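Local coordinates for protein transcriptional regulator, GntR family (Thermotoga maritima, PDB 3SXK) that probably regulates transcription by sequence-specific DNA binding as a GntR-family factor, of which this chain is the zinc-binding FCD domain, at residues Glu5-Glu10 with Asp87-Leu92; Thr14-Glu19 with Glu124-Val129. The protein carries 3 engineered substitutions. All coordinates share one frame; numbering follows the deposited sequence.

Contact 1: Glu5-Glu10 with Asp87-Leu92. With ZN (zinc ion), chain E.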
loop_
_atom_site.group_PDB
_atom_site.type_symbol
_atom_site.label_atom_id
_atom_site.label_comp_id
_atom_site.label_asym_id
_atom_site.label_seq_id
_atom_site.Cartn_x
_atom_site.Cartn_y
_atom_site.Cartn_z
ATOM N N GLU A 5 -12.386 17.511 2.163
ATOM C CA GLU A 5 -12.624 16.353 1.371
ATOM C C GLU A 5 -11.347 15.645 0.940
ATOM O O GLU A 5 -11.272 14.419 1.020
ATOM C CB GLU A 5 -13.446 16.691 0.144
ATOM C CG GLU A 5 -13.653 15.511 -0.722
ATOM C CD GLU A 5 -14.769 15.716 -1.701
ATOM O OE1 GLU A 5 -15.486 16.738 -1.568
ATOM O OE2 GLU A 5 -14.925 14.857 -2.594
ATOM N N LYS A 6 -10.343 16.414 0.510
ATOM C CA LYS A 6 -9.114 15.818 0.025
ATOM C C LYS A 6 -8.389 15.085 1.155
ATOM O O LYS A 6 -7.898 13.944 0.986
ATOM C CB LYS A 6 -8.217 16.881 -0.600
ATOM C CG LYS A 6 -6.867 16.274 -1.094
ATOM C CD LYS A 6 -6.210 17.017 -2.253
ATOM C CE LYS A 6 -4.962 16.246 -2.797
ATOM N NZ LYS A 6 -5.142 14.738 -3.005
ATOM N N PHE A 7 -8.357 15.698 2.322
ATOM C CA PHE A 7 -7.757 15.080 3.514
ATOM C C PHE A 7 -8.416 13.723 3.789
ATOM O O PHE A 7 -7.747 12.705 4.037
ATOM C CB PHE A 7 -7.895 16.023 4.698
ATOM C CG PHE A 7 -7.368 15.490 5.990
ATOM C CD1 PHE A 7 -6.030 15.633 6.300
ATOM C CD2 PHE A 7 -8.221 14.915 6.924
ATOM C CE1 PHE A 7 -5.511 15.167 7.498
ATOM C CE2 PHE A 7 -7.687 14.457 8.134
ATOM C CZ PHE A 7 -6.331 14.574 8.408
ATOM N N ILE A 8 -9.735 13.679 3.702
ATOM C CA ILE A 8 -10.484 12.482 3.974
ATOM C C ILE A 8 -10.219 11.412 2.925
ATOM O O ILE A 8 -9.927 10.246 3.237
ATOM C CB ILE A 8 -12.007 12.801 4.045
ATOM C CG1 ILE A 8 -12.254 13.615 5.305
ATOM C CG2 ILE A 8 -12.834 11.524 4.029
ATOM C CD1 ILE A 8 -13.587 14.443 5.263
ATOM N N ARG A 9 -10.341 11.793 1.668
ATOM C CA ARG A 9 -10.126 10.867 0.564
ATOM C C ARG A 9 -8.692 10.314 0.590
ATOM O O ARG A 9 -8.487 9.118 0.359
ATOM C CB ARG A 9 -10.388 11.550 -0.770
ATOM C CG ARG A 9 -11.877 11.862 -0.996
ATOM C CD ARG A 9 -12.185 11.974 -2.472
ATOM N NE ARG A 9 -13.542 12.432 -2.731
ATOM C CZ ARG A 9 -14.626 11.659 -2.731
ATOM N NH1 ARG A 9 -14.542 10.356 -2.463
ATOM N NH2 ARG A 9 -15.810 12.204 -3.001
ATOM N N GLU A 10 -7.727 11.150 0.923
ATOM C CA GLU A 10 -6.335 10.672 0.962
ATOM C C GLU A 10 -6.163 9.614 2.068
ATOM O O GLU A 10 -5.382 8.629 1.906
ATOM C CB GLU A 10 -5.360 11.806 1.213
ATOM C CG GLU A 10 -5.128 12.740 0.058
ATOM C CD GLU A 10 -4.058 13.759 0.402
ATOM O OE1 GLU A 10 -3.702 13.851 1.604
ATOM O OE2 GLU A 10 -3.667 14.521 -0.485
ATOM N N ASP A 87 -8.014 7.683 12.870
ATOM C CA ASP A 87 -8.921 7.701 14.048
ATOM C C ASP A 87 -9.720 9.004 13.957
ATOM O O ASP A 87 -10.937 8.981 14.211
ATOM C CB ASP A 87 -8.080 7.606 15.331
ATOM C CG ASP A 87 -8.879 7.263 16.591
ATOM O OD1 ASP A 87 -10.033 6.875 16.475
ATOM O OD2 ASP A 87 -8.234 7.383 17.650
ATOM N N LEU A 88 -9.092 10.111 13.547
ATOM C CA LEU A 88 -9.820 11.387 13.339
ATOM C C LEU A 88 -10.909 11.191 12.301
ATOM O O LEU A 88 -12.068 11.492 12.520
ATOM C CB LEU A 88 -8.889 12.508 12.913
ATOM C CG LEU A 88 -9.418 13.918 12.635
ATOM C CD1 LEU A 88 -8.333 14.901 12.504
ATOM C CD2 LEU A 88 -10.347 14.045 11.452
ATOM N N VAL A 89 -10.535 10.643 11.157
ATOM C CA VAL A 89 -11.477 10.503 10.068
ATOM C C VAL A 89 -12.632 9.584 10.448
ATOM O O VAL A 89 -13.802 9.862 10.109
ATOM C CB VAL A 89 -10.764 10.097 8.760
ATOM C CG1 VAL A 89 -11.748 9.700 7.679
ATOM C CG2 VAL A 89 -9.866 11.259 8.315
ATOM N N ARG A 90 -12.355 8.497 11.161
ATOM C CA ARG A 90 -13.462 7.623 11.534
ATOM C C ARG A 90 -14.446 8.320 12.472
ATOM O O ARG A 90 -15.651 8.004 12.451
ATOM C CB ARG A 90 -13.001 6.284 12.080
ATOM C CG ARG A 90 -12.435 6.272 13.396
ATOM C CD ARG A 90 -11.941 4.819 13.768
ATOM N NE ARG A 90 -11.406 4.878 15.119
ATOM C CZ ARG A 90 -11.402 3.892 16.015
ATOM N NH1 ARG A 90 -11.839 2.680 15.720
ATOM N NH2 ARG A 90 -10.860 4.088 17.196
ATOM N N HIS A 91 -13.940 9.254 13.239
ATOM C CA HIS A 91 -14.792 9.962 14.201
ATOM C C HIS A 91 -15.641 11.061 13.560
ATOM O O HIS A 91 -16.523 11.667 14.234
ATOM C CB HIS A 91 -13.972 10.529 15.369
ATOM C CG HIS A 91 -13.709 9.524 16.444
ATOM N ND1 HIS A 91 -12.646 8.641 16.410
ATOM C CD2 HIS A 91 -14.422 9.202 17.554
ATOM C CE1 HIS A 91 -12.681 7.868 17.477
ATOM N NE2 HIS A 91 -13.750 8.178 18.177
ATOM N N LEU A 92 -15.394 11.359 12.290
ATOM C CA LEU A 92 -16.094 12.450 11.618
ATOM C C LEU A 92 -17.545 12.143 11.405
ATOM O O LEU A 92 -18.354 13.064 11.352
ATOM C CB LEU A 92 -15.476 12.786 10.272
ATOM C CG LEU A 92 -14.131 13.486 10.328
ATOM C CD1 LEU A 92 -13.531 13.557 8.919
ATOM C CD2 LEU A 92 -14.188 14.895 10.961
HETATM ZN ZN ZN E . -14.424 7.393 19.900
HETATM O O HOH W 1 -12.909 5.604 19.806
HETATM O O HOH W 2 -16.269 6.258 19.502
#

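Contact 2: Thr14-Glu19 with Glu124-Val129. With ZN (zinc ion), chain D; SO4 (sulfate ion), chain C.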
loop_
_atom_site.group_PDB
_atom_site.type_symbol
_atom_site.label_atom_id
_atom_site.label_comp_id
_atom_site.label_asym_id
_atom_site.label_seq_id
_atom_site.Cartn_x
_atom_site.Cartn_y
_atom_site.Cartn_z
ATOM N N THR A 14 -5.152 5.704 1.319
ATOM C CA THR A 14 -4.003 5.119 1.995
ATOM C C THR A 14 -4.344 3.827 2.712
ATOM O O THR A 14 -3.574 2.850 2.657
ATOM C CB THR A 14 -3.316 6.130 2.920
ATOM O OG1 THR A 14 -2.945 7.281 2.149
ATOM C CG2 THR A 14 -2.063 5.549 3.579
ATOM N N ARG A 15 -5.464 3.803 3.412
ATOM C CA ARG A 15 -5.944 2.600 4.096
ATOM C C ARG A 15 -6.232 1.490 3.110
ATOM O O ARG A 15 -5.874 0.324 3.372
ATOM C CB ARG A 15 -7.219 2.904 4.897
ATOM C CG ARG A 15 -6.974 3.827 6.075
ATOM C CD ARG A 15 -8.246 4.012 6.900
ATOM N NE ARG A 15 -8.638 2.795 7.587
ATOM C CZ ARG A 15 -9.763 2.637 8.261
ATOM N NH1 ARG A 15 -10.597 3.657 8.417
ATOM N NH2 ARG A 15 -10.036 1.473 8.801
ATOM N N ILE A 16 -6.870 1.805 1.985
ATOM C CA ILE A 16 -7.138 0.769 0.981
ATOM C C ILE A 16 -5.807 0.181 0.496
ATOM O O ILE A 16 -5.622 -1.052 0.466
ATOM C CB ILE A 16 -7.986 1.320 -0.161
ATOM C CG1 ILE A 16 -9.397 1.606 0.316
ATOM C CG2 ILE A 16 -8.010 0.308 -1.311
ATOM C CD1 ILE A 16 -10.192 2.407 -0.679
ATOM N N MET A 17 -4.867 1.047 0.144
ATOM C CA MET A 17 -3.521 0.605 -0.241
ATOM C C MET A 17 -2.865 -0.383 0.732
ATOM O O MET A 17 -2.395 -1.474 0.318
ATOM C CB MET A 17 -2.619 1.821 -0.454
ATOM C CG MET A 17 -1.149 1.502 -0.811
ATOM S SD MET A 17 -0.111 2.932 -0.925
ATOM C CE MET A 17 -0.005 3.384 0.802
ATOM N N MET A 18 -2.856 -0.015 2.005
ATOM C CA MET A 18 -2.172 -0.787 3.014
ATOM C C MET A 18 -2.932 -2.041 3.446
ATOM O O MET A 18 -2.380 -3.153 3.467
ATOM C CB MET A 18 -1.800 0.082 4.206
ATOM C CG MET A 18 -0.790 1.170 3.853
ATOM S SD MET A 18 -0.409 2.213 5.253
ATOM C CE MET A 18 0.639 1.173 6.101
ATOM N N GLU A 19 -4.201 -1.846 3.814
ATOM C CA GLU A 19 -5.009 -2.920 4.395
ATOM C C GLU A 19 -5.346 -3.988 3.352
ATOM O O GLU A 19 -5.312 -5.150 3.655
ATOM C CB GLU A 19 -6.313 -2.394 5.017
ATOM C CG GLU A 19 -6.112 -1.416 6.177
ATOM C CD GLU A 19 -7.407 -0.985 6.816
ATOM O OE1 GLU A 19 -8.376 -1.811 6.689
ATOM O OE2 GLU A 19 -7.478 0.096 7.501
ATOM N N GLU A 124 -15.179 -2.290 -0.553
ATOM C CA GLU A 124 -16.537 -1.742 -0.502
ATOM C C GLU A 124 -16.807 -1.027 0.829
ATOM O O GLU A 124 -17.333 0.088 0.863
ATOM C CB GLU A 124 -17.576 -2.864 -0.701
ATOM C CG GLU A 124 -19.010 -2.341 -0.724
ATOM C CD GLU A 124 -20.056 -3.403 -0.373
ATOM O OE1 GLU A 124 -19.686 -4.611 -0.334
ATOM O OE2 GLU A 124 -21.245 -3.013 -0.153
ATOM N N HIS A 125 -16.435 -1.663 1.935
ATOM C CA HIS A 125 -16.561 -1.081 3.278
ATOM C C HIS A 125 -15.852 0.286 3.405
ATOM O O HIS A 125 -16.445 1.266 3.841
ATOM C CB HIS A 125 -16.008 -2.094 4.291
ATOM C CG HIS A 125 -15.789 -1.557 5.663
ATOM N ND1 HIS A 125 -16.777 -0.952 6.419
ATOM C CD2 HIS A 125 -14.658 -1.502 6.411
ATOM C CE1 HIS A 125 -16.269 -0.583 7.585
ATOM N NE2 HIS A 125 -14.976 -0.880 7.597
ATOM N N LEU A 126 -14.566 0.348 3.054
ATOM C CA LEU A 126 -13.834 1.602 3.157
ATOM C C LEU A 126 -14.401 2.663 2.222
ATOM O O LEU A 126 -14.514 3.806 2.615
ATOM C CB LEU A 126 -12.340 1.384 2.916
ATOM C CG LEU A 126 -11.635 0.595 4.036
ATOM C CD1 LEU A 126 -10.211 0.135 3.636
ATOM C CD2 LEU A 126 -11.628 1.382 5.359
ATOM N N LYS A 127 -14.809 2.291 1.014
ATOM C CA LYS A 127 -15.366 3.256 0.065
ATOM C C LYS A 127 -16.752 3.742 0.546
ATOM O O LYS A 127 -17.117 4.899 0.315
ATOM C CB LYS A 127 -15.457 2.636 -1.353
ATOM C CG LYS A 127 -14.108 2.452 -2.082
ATOM C CD LYS A 127 -13.381 3.783 -2.067
ATOM C CE LYS A 127 -12.706 4.235 -3.299
ATOM N NZ LYS A 127 -11.900 5.484 -3.110
ATOM N N ASN A 128 -17.507 2.870 1.225
ATOM C CA ASN A 128 -18.831 3.221 1.747
ATOM C C ASN A 128 -18.657 4.199 2.881
ATOM O O ASN A 128 -19.371 5.209 2.962
ATOM C CB ASN A 128 -19.580 1.998 2.264
ATOM C CG ASN A 128 -20.217 1.179 1.156
ATOM O OD1 ASN A 128 -20.253 1.573 -0.011
ATOM N ND2 ASN A 128 -20.728 0.027 1.530
ATOM N N VAL A 129 -17.666 3.953 3.725
ATOM C CA VAL A 129 -17.380 4.832 4.841
ATOM C C VAL A 129 -16.959 6.207 4.306
ATOM O O VAL A 129 -17.425 7.232 4.798
ATOM C CB VAL A 129 -16.247 4.228 5.720
ATOM C CG1 VAL A 129 -15.664 5.286 6.664
ATOM C CG2 VAL A 129 -16.756 3.023 6.487
HETATM ZN ZN ZN D . -14.085 -0.693 9.509
HETATM S S SO4 C . -13.729 2.459 9.849
HETATM O O1 SO4 C . -12.444 2.209 10.619
HETATM O O2 SO4 C . -13.468 3.006 8.518
HETATM O O3 SO4 C . -14.666 1.256 9.850
HETATM O O4 SO4 C . -14.504 3.551 10.412
#

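Contact 1: Glu5-Glu10 with Asp87-Leu92
I8 and V89 mark the nearest backbone approach, their CA atoms 6.5 Å apart, where helix segment 5-10 crosses segment 87-92. The short axes pass 10.4 Å apart at 114°, so the helices touch over little length and bury a small, wholly apolar patch. F7 has CG anti to its backbone N (chi1 178°), which carries the ring out toward the other helix. There its CE2 corner meets CG2 of V89 at 3.9 Å, the ring and the valine running alongside in opposing senses, while L88 CD2 comes to the same CE2 from an oblique direction. I8 sends CD1 tip to tip against CD1 of L92 at 3.8 Å; its other branch, CG2, rests more loosely on CG1 of V89. Both I8 and L92 also touch T133 of helix 115-135. The polar groups of 87-92 turn to other tasks. H91 ND1 donates to O of D87 at 2.8 Å, the acceptor in the imidazole plane though the donor stands above the carbonyl plane; NE2 binds a zinc ion at 2.0 Å, and two waters also coordinate that ion. R90 clasps OD1 of D87 side-on with NE, at 2.8 Å, and NH2, while its NH1 pairs with D59. Apolar contacts thus join the N-terminal helix to a segment whose polar side is committed to metal and salt bridges; the H91 ring, its rotation fixed by the D87 carbonyl, presents NE2 to the zinc ion.

Contact 2: Thr14-Glu19 with Glu124-Val129
R15 leaves its helix with CG anti to the carbonyl carbon (chi1 -68°) and bends at chi3 (68°), laying its guanidinium against L126, whose CD2 sits over the centre of one face, 3.7 Å from CZ. This is the core of the all-helical FCD domain, where segments 14-19 and 124-129 run almost antiparallel beside the metal pocket. L126 forks: CD2 covers the guanidinium, and CD1 packs on CG1 of I16 at 3.7 Å. The I16 and K127 side chains cross at about a right angle, CD1 of I16 touching CD of K127, whose amine pairs with E130. R15 holds E19 OE2 side-on through NE (2.9 Å) and NH2, nearly in the guanidinium plane; the hydroxyl of Y79 is hydrogen-bonded to the same oxygen, and E19 OE1 bonds H63 ND1, positioning a zinc ligand from the second shell. An alanine here would probably leave E19 OE2 without its charged mate and L126 CD2 without the flat face it covers. H63 and H103 join H125 on the zinc ion. The sulfate, probably from the crystallisation liquor, bridges the two helices: R15 NH1 donates to its O2 at 2.9 Å, and its O3 binds the zinc ion at 2.1 Å, near the plane of the H125 ring.

From the N terminus, helix 5-25 supplies the first segment of both contacts, 5-10 and then 14-19 further along. Contact 1 closes a loop when the chain, after helices 27-31, 34-44 and 51-68, reaches the end of helix 73-91. Contact 2 closes later, beyond helix 96-111, on helix 115-135. Because 14-19 lies inside the first loop and 124-129 outside it, the two loops cross. Helix 5-25 is thereby tied by its first turns to helix 73-91 and further on to helix 115-135; the centres of the two contacts lie about 12 Å apart. The same helix also faces the second subunit, with E10 OE2 hydrogen-bonded to the backbone N of E73 of that subunit and M17 packed on its F21.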